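Local coordinates for aspartate aminotransferase (Leishmania major, PDB 4H51), which catalyses the pyridoxal phosphate-dependent transfer of an amino group from L-aspartate to 2-oxoglutarate, working as a homodimer, at the interface of chains A and B. Residues are numbered along the deposited sequence; one frame, centred on the assembly and turned at random. Chains: chain A/B, Aspartate aminotransferase.

This homodimer illustrates how a two-fold enzyme can combine an exchanged terminal arm with a shared catalytic site. Contacts 1 and 2 are neighbours, the centres of their C-alpha atoms being about 6 Å apart. They follow successive residues of the N-terminal arm of chain B along helix 284-299 of chain A and have A:Val293 in common. Contact 3 lies about 31 Å from either of them, measured between the same kind of centres, and brings B:Tyr83 beside the active-site region of chain A. Because of the symmetry each contact has a twin, so each subunit both gives and receives an arm and a tyrosine.

Contact 1: the interface of chains A and B. Residues chain A 128, 132, 286, 289-290, 293; chain B 21, 24.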
loop_
_atom_site.group_PDB
_atom_site.type_symbol
_atom_site.label_atom_id
_atom_site.label_comp_id
_atom_site.label_asym_id
_atom_site.label_seq_id
_atom_site.Cartn_x
_atom_site.Cartn_y
_atom_site.Cartn_z
ATOM N N LEU A 128 8.711 -1.348 12.575
ATOM C CA LEU A 128 9.596 -0.377 13.166
ATOM C C LEU A 128 10.082 -0.801 14.560
ATOM O O LEU A 128 11.266 -0.698 14.881
ATOM C CB LEU A 128 8.878 0.958 13.241
ATOM C CG LEU A 128 9.631 2.080 13.912
ATOM C CD1 LEU A 128 10.933 2.389 13.178
ATOM C CD2 LEU A 128 8.767 3.345 14.027
ATOM N N VAL A 132 13.943 -1.835 17.756
ATOM C CA VAL A 132 14.242 -1.288 19.065
ATOM C C VAL A 132 13.989 -2.299 20.169
ATOM O O VAL A 132 14.534 -2.133 21.239
ATOM C CB VAL A 132 13.477 0.043 19.300
ATOM C CG1 VAL A 132 13.973 1.158 18.347
ATOM C CG2 VAL A 132 12.025 -0.117 19.007
ATOM N N LYS A 286 17.554 11.560 17.035
ATOM C CA LYS A 286 16.899 10.270 17.000
ATOM C C LYS A 286 15.640 10.310 16.179
ATOM O O LYS A 286 15.329 9.321 15.504
ATOM C CB LYS A 286 16.615 9.711 18.380
ATOM C CG LYS A 286 17.860 9.426 19.184
ATOM C CD LYS A 286 18.981 8.706 18.430
ATOM C CE LYS A 286 18.536 7.360 17.861
ATOM N NZ LYS A 286 19.745 6.637 17.362
ATOM N N ASP A 289 16.760 9.747 12.682
ATOM C CA ASP A 289 17.125 8.347 12.518
ATOM C C ASP A 289 15.882 7.492 12.402
ATOM O O ASP A 289 15.806 6.575 11.568
ATOM C CB ASP A 289 17.940 7.849 13.722
ATOM C CG ASP A 289 19.295 8.501 13.832
ATOM O OD1 ASP A 289 19.734 9.198 12.901
ATOM O OD2 ASP A 289 19.891 8.340 14.899
ATOM N N VAL A 290 14.888 7.765 13.238
ATOM C CA VAL A 290 13.619 6.967 13.172
ATOM C C VAL A 290 12.904 7.197 11.830
ATOM O O VAL A 290 12.446 6.234 11.176
ATOM C CB VAL A 290 12.635 7.299 14.338
ATOM C CG1 VAL A 290 11.238 6.749 14.041
ATOM C CG2 VAL A 290 13.116 6.730 15.646
ATOM N N VAL A 293 14.432 5.088 9.122
ATOM C CA VAL A 293 13.999 3.676 9.201
ATOM C C VAL A 293 12.549 3.512 8.650
ATOM O O VAL A 293 12.239 2.626 7.851
ATOM C CB VAL A 293 14.088 3.142 10.654
ATOM C CG1 VAL A 293 13.445 1.748 10.746
ATOM C CG2 VAL A 293 15.555 3.096 11.139
ATOM N N TRP B 21 14.812 3.672 22.289
ATOM C CA TRP B 21 14.746 4.346 21.003
ATOM C C TRP B 21 16.076 4.962 20.635
ATOM O O TRP B 21 16.417 5.059 19.462
ATOM C CB TRP B 21 13.644 5.420 20.940
ATOM C CG TRP B 21 12.256 4.812 20.769
ATOM C CD1 TRP B 21 11.318 4.556 21.779
ATOM C CD2 TRP B 21 11.619 4.353 19.529
ATOM N NE1 TRP B 21 10.194 3.969 21.256
ATOM C CE2 TRP B 21 10.299 3.828 19.916
ATOM C CE3 TRP B 21 11.992 4.313 18.180
ATOM C CZ2 TRP B 21 9.417 3.318 18.988
ATOM C CZ3 TRP B 21 11.100 3.781 17.262
ATOM C CH2 TRP B 21 9.840 3.295 17.647
ATOM N N ILE B 24 18.190 2.955 18.139
ATOM C CA ILE B 24 17.812 2.687 16.742
ATOM C C ILE B 24 18.891 3.240 15.778
ATOM O O ILE B 24 19.418 4.333 15.981
ATOM C CB ILE B 24 16.409 3.265 16.402
ATOM C CG1 ILE B 24 15.709 2.383 15.352
ATOM C CG2 ILE B 24 16.511 4.730 15.996
ATOM C CD1 ILE B 24 14.343 2.868 14.955
#
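B:Ile24 drops into an apolar groove made by A:Leu128, A:Val132, A:Val290 and A:Val293, and its side chain can be followed atom by atom. CB already touches A:Val132, whose CG1 also meets B:Ile24 CG1 at 3.7 Å. Beyond it, B:Ile24 CD1 runs in between A:Leu128 CD1, 3.9 Å away, and A:Val293 CG2, which it meets tip to tip. The other branch, CG2, turns towards the lysine and packs on A:Lys286 CE at 3.8 Å, with A:Val290 CG2 nearby. A chi1 of -148°, well off a staggered value, divides the two branches between the walls of the groove.

B:Trp21 adds a flat surface. A:Val132 CG2 lies over one face, towards the rim, while A:Leu128 CG comes at the edge, in the ring plane. A:Val290 CG2 meets B:Trp21 CE3 at 3.7 Å, its side chain set roughly at a right angle to that of the indole.

At the margin, A:Lys286 NZ donates to B:Ile24 O at 2.7 Å, in the carbonyl plane, with a C=O...N angle of 153°. Bends at chi2 and chi3 bring NZ round to A:Asp289, about one turn further along the same helix, where it also hydrogen-bonds to the anti lone pair of OD2 at 3.0 Å, a salt bridge within chain A. The aspartate probably helps hold the lysine amine towards the backbone oxygen. The site fastens the N-terminal arm of one subunit to its partner and so probably helps to stabilise the homodimer.

Contact 2: the interface of chains A and B. Residues chain A 131, 292-293, 296; chain B 25, 27.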
loop_
_atom_site.group_PDB
_atom_site.type_symbol
_atom_site.label_atom_id
_atom_site.label_comp_id
_atom_site.label_asym_id
_atom_site.label_seq_id
_atom_site.Cartn_x
_atom_site.Cartn_y
_atom_site.Cartn_z
ATOM N N ARG A 131 13.130 -2.975 15.457
ATOM C CA ARG A 131 14.436 -2.331 15.434
ATOM C C ARG A 131 14.852 -1.818 16.783
ATOM O O ARG A 131 15.971 -1.349 16.922
ATOM C CB ARG A 131 14.480 -1.127 14.478
ATOM C CG ARG A 131 14.120 -1.401 13.061
ATOM C CD ARG A 131 15.001 -2.474 12.487
ATOM N NE ARG A 131 14.561 -2.817 11.142
ATOM C CZ ARG A 131 14.979 -2.238 10.018
ATOM N NH1 ARG A 131 15.865 -1.232 10.016
ATOM N NH2 ARG A 131 14.484 -2.669 8.871
ATOM N N SER A 292 14.282 7.830 9.065
ATOM C CA SER A 292 15.033 7.162 7.996
ATOM C C SER A 292 14.689 5.669 7.959
ATOM O O SER A 292 14.659 5.049 6.889
ATOM C CB SER A 292 16.543 7.373 8.161
ATOM O OG SER A 292 17.087 6.442 9.119
ATOM N N VAL A 293 14.432 5.088 9.122
ATOM C CA VAL A 293 13.999 3.676 9.201
ATOM C C VAL A 293 12.549 3.512 8.650
ATOM O O VAL A 293 12.239 2.626 7.851
ATOM C CB VAL A 293 14.088 3.142 10.654
ATOM C CG1 VAL A 293 13.445 1.748 10.746
ATOM C CG2 VAL A 293 15.555 3.096 11.139
ATOM N N SER A 296 12.813 3.691 4.943
ATOM C CA SER A 296 13.391 2.497 4.318
ATOM C C SER A 296 12.351 1.378 4.291
ATOM O O SER A 296 12.238 0.646 3.310
ATOM C CB SER A 296 14.697 2.066 5.017
ATOM O OG SER A 296 14.374 1.630 6.332
ATOM N N GLN B 25 19.248 2.458 14.773
ATOM C CA GLN B 25 20.303 2.844 13.829
ATOM C C GLN B 25 19.740 3.463 12.577
ATOM O O GLN B 25 18.868 2.905 11.926
ATOM C CB GLN B 25 21.190 1.643 13.438
ATOM C CG GLN B 25 21.926 0.990 14.625
ATOM C CD GLN B 25 22.922 -0.034 14.143
ATOM O OE1 GLN B 25 23.650 0.236 13.182
ATOM N NE2 GLN B 25 22.952 -1.219 14.775
ATOM N N GLN B 27 19.302 4.650 8.765
ATOM C CA GLN B 27 19.517 4.085 7.408
ATOM C C GLN B 27 19.895 5.202 6.440
ATOM O O GLN B 27 19.405 6.316 6.609
ATOM C CB GLN B 27 18.226 3.486 6.894
ATOM C CG GLN B 27 17.641 2.424 7.786
ATOM C CD GLN B 27 18.146 1.043 7.443
ATOM O OE1 GLN B 27 19.251 0.888 6.938
ATOM N NE2 GLN B 27 17.313 0.033 7.671
HETATM O O HOH W 1 18.172 -0.529 15.106
#
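Helix 284-299 of chain A, together with the loop that follows helix 117-129, receives the extended segment of chain B around B:Gln25 and B:Gln27. The main link is B:Gln27 N, which donates to A:Ser292 OG at 2.9 Å with a nearly straight geometry, 165° at the hydrogen. The hydroxyl, held between the backbone N and the carbonyl carbon (chi1 82°), also points weakly back at B:Gln27 O.

The side chain of B:Gln27 bends at chi2 (-90°) and lies across the helix, its CG 4.0 Å from A:Val293 CG2 and also close to A:Ser296. A:Ser296 OG is itself tied to its own helix, donating to A:Val293 O at 2.8 Å. At its tip, B:Gln27 NE2 stands in plane at the edge of the A:Arg131 guanidinium, 3.0 Å from NH1, the two flat groups being steeply inclined to each other. Two donors face each other as modelled, so the amide is doubtful here and would probably fit better flipped, with its oxygen towards the arginine.

Further back along the arm, a water bridges A:Arg131 O, at 3.0 Å, and B:Gln25 N. The patch guides the arm over the partner's helix by a backbone bond, a water bridge and the packing of the B:Gln27 side chain, extending the dimer interface.

Contact 3: the interface of chains A and B. Residues chain A 33, 51, 53, 264, 270; chain B 82-83, 303.
The phenolic OH of B:Tyr83 approaches A:Ser264, lying 3.8 Å from its CB and 3.9 Å from its OG, distances of packing and not of hydrogen bonding. A:Ser264 directly precedes A:Lys265, the lysine that carries pyridoxal phosphate as a Schiff base, so a residue of chain B reaches the catalytic region of chain A. In aspartate aminotransferases the tyrosine at this place, from the neighbouring subunit, binds the cofactor phosphate through its hydroxyl, which makes the active site a composite of both chains.

Packing holds the ring in position. A:Tyr270 CB sits over the centre of one face of B:Tyr83, a CH-pi contact 3.7 Å from the centroid. The A:Tyr270 ring then stands edge-to-face with it, the planes 68° apart, and its CD2 touches B:Tyr83 CE2 at 3.7 Å. The backbone of A:Tyr270 sets CB over that face; chi1 of -45°, with CG anti to the carbonyl carbon, then turns the ring so that CD2 reaches its partner. A:Ile51 CG2 closes on B:Tyr83 CE2 as well, at 3.8 Å.

Around this core, the carboxylate atom B:Glu82 OE1 lies beside the methyl of A:Ala53. A:Phe33 presents the CZ end of its ring to the methyl of B:Thr303, and A:Ile51 CD1 covers one face of that phenyl ring. Behind the tyrosine pair, the carbonyl oxygen A:Ser264 O rests 3.3 Å above the plane of the A:Tyr270 ring, over its centre.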
loop_
_atom_site.group_PDB
_atom_site.type_symbol
_atom_site.label_atom_id
_atom_site.label_comp_id
_atom_site.label_asym_id
_atom_site.label_seq_id
_atom_site.Cartn_x
_atom_site.Cartn_y
_atom_site.Cartn_z
ATOM N N PHE A 33 -14.119 -10.278 6.260
ATOM C CA PHE A 33 -14.380 -10.001 4.839
ATOM C C PHE A 33 -15.205 -11.088 4.177
ATOM O O PHE A 33 -16.083 -10.797 3.364
ATOM C CB PHE A 33 -13.100 -9.702 4.055
ATOM C CG PHE A 33 -12.706 -8.249 4.071
ATOM C CD1 PHE A 33 -12.200 -7.666 5.217
ATOM C CD2 PHE A 33 -12.854 -7.461 2.957
ATOM C CE1 PHE A 33 -11.835 -6.337 5.241
ATOM C CE2 PHE A 33 -12.464 -6.140 2.959
ATOM C CZ PHE A 33 -11.988 -5.553 4.106
ATOM N N ILE A 51 -18.937 -5.464 8.641
ATOM C CA ILE A 51 -17.822 -4.507 8.707
ATOM C C ILE A 51 -18.317 -3.182 9.336
ATOM O O ILE A 51 -19.442 -2.768 9.105
ATOM C CB ILE A 51 -17.223 -4.282 7.337
ATOM C CG1 ILE A 51 -16.541 -5.561 6.861
ATOM C CG2 ILE A 51 -16.252 -3.084 7.329
ATOM C CD1 ILE A 51 -16.175 -5.499 5.397
ATOM N N ALA A 53 -18.704 -0.025 8.897
ATOM C CA ALA A 53 -18.803 1.068 7.941
ATOM C C ALA A 53 -20.168 1.760 8.135
ATOM O O ALA A 53 -21.201 1.094 8.304
ATOM C CB ALA A 53 -18.675 0.545 6.516
ATOM N N SER A 264 -10.410 6.088 7.625
ATOM C CA SER A 264 -11.414 5.248 6.975
ATOM C C SER A 264 -12.802 5.522 7.517
ATOM O O SER A 264 -13.740 5.727 6.731
ATOM C CB SER A 264 -11.107 3.738 7.156
ATOM O OG SER A 264 -9.980 3.367 6.418
ATOM N N TYR A 270 -12.694 4.827 3.553
ATOM C CA TYR A 270 -12.308 3.416 3.569
ATOM C C TYR A 270 -11.505 3.019 2.350
ATOM O O TYR A 270 -10.438 2.484 2.505
ATOM C CB TYR A 270 -13.521 2.476 3.638
ATOM C CG TYR A 270 -14.565 2.895 4.631
ATOM C CD1 TYR A 270 -15.558 3.752 4.278
ATOM C CD2 TYR A 270 -14.570 2.379 5.933
ATOM C CE1 TYR A 270 -16.523 4.144 5.203
ATOM C CE2 TYR A 270 -15.530 2.768 6.830
ATOM C CZ TYR A 270 -16.512 3.632 6.455
ATOM O OH TYR A 270 -17.428 4.044 7.410
ATOM N N GLU B 82 -16.675 2.674 -0.011
ATOM C CA GLU B 82 -16.640 1.447 0.761
ATOM C C GLU B 82 -15.420 0.635 0.403
ATOM O O GLU B 82 -14.908 0.721 -0.719
ATOM C CB GLU B 82 -17.877 0.596 0.521
ATOM C CG GLU B 82 -19.151 1.380 0.755
ATOM C CD GLU B 82 -19.142 2.032 2.065
ATOM O OE1 GLU B 82 -18.938 1.273 2.993
ATOM O OE2 GLU B 82 -19.368 3.293 2.170
ATOM N N TYR B 83 -14.942 -0.132 1.373
ATOM C CA TYR B 83 -13.736 -0.939 1.151
ATOM C C TYR B 83 -13.847 -1.729 -0.155
ATOM O O TYR B 83 -14.885 -2.329 -0.452
ATOM C CB TYR B 83 -13.518 -1.958 2.267
ATOM C CG TYR B 83 -13.027 -1.398 3.593
ATOM C CD1 TYR B 83 -11.774 -0.783 3.690
ATOM C CD2 TYR B 83 -13.781 -1.550 4.747
ATOM C CE1 TYR B 83 -11.315 -0.307 4.912
ATOM C CE2 TYR B 83 -13.345 -1.086 5.975
ATOM C CZ TYR B 83 -12.105 -0.467 6.060
ATOM O OH TYR B 83 -11.668 -0.014 7.294
ATOM N N THR B 303 -4.647 -4.523 4.486
ATOM C CA THR B 303 -6.050 -4.893 4.381
ATOM C C THR B 303 -6.587 -4.924 2.939
ATOM O O THR B 303 -7.063 -5.971 2.459
ATOM C CB THR B 303 -6.960 -4.036 5.308
ATOM O OG1 THR B 303 -6.732 -4.400 6.664
ATOM C CG2 THR B 303 -8.426 -4.288 5.003
#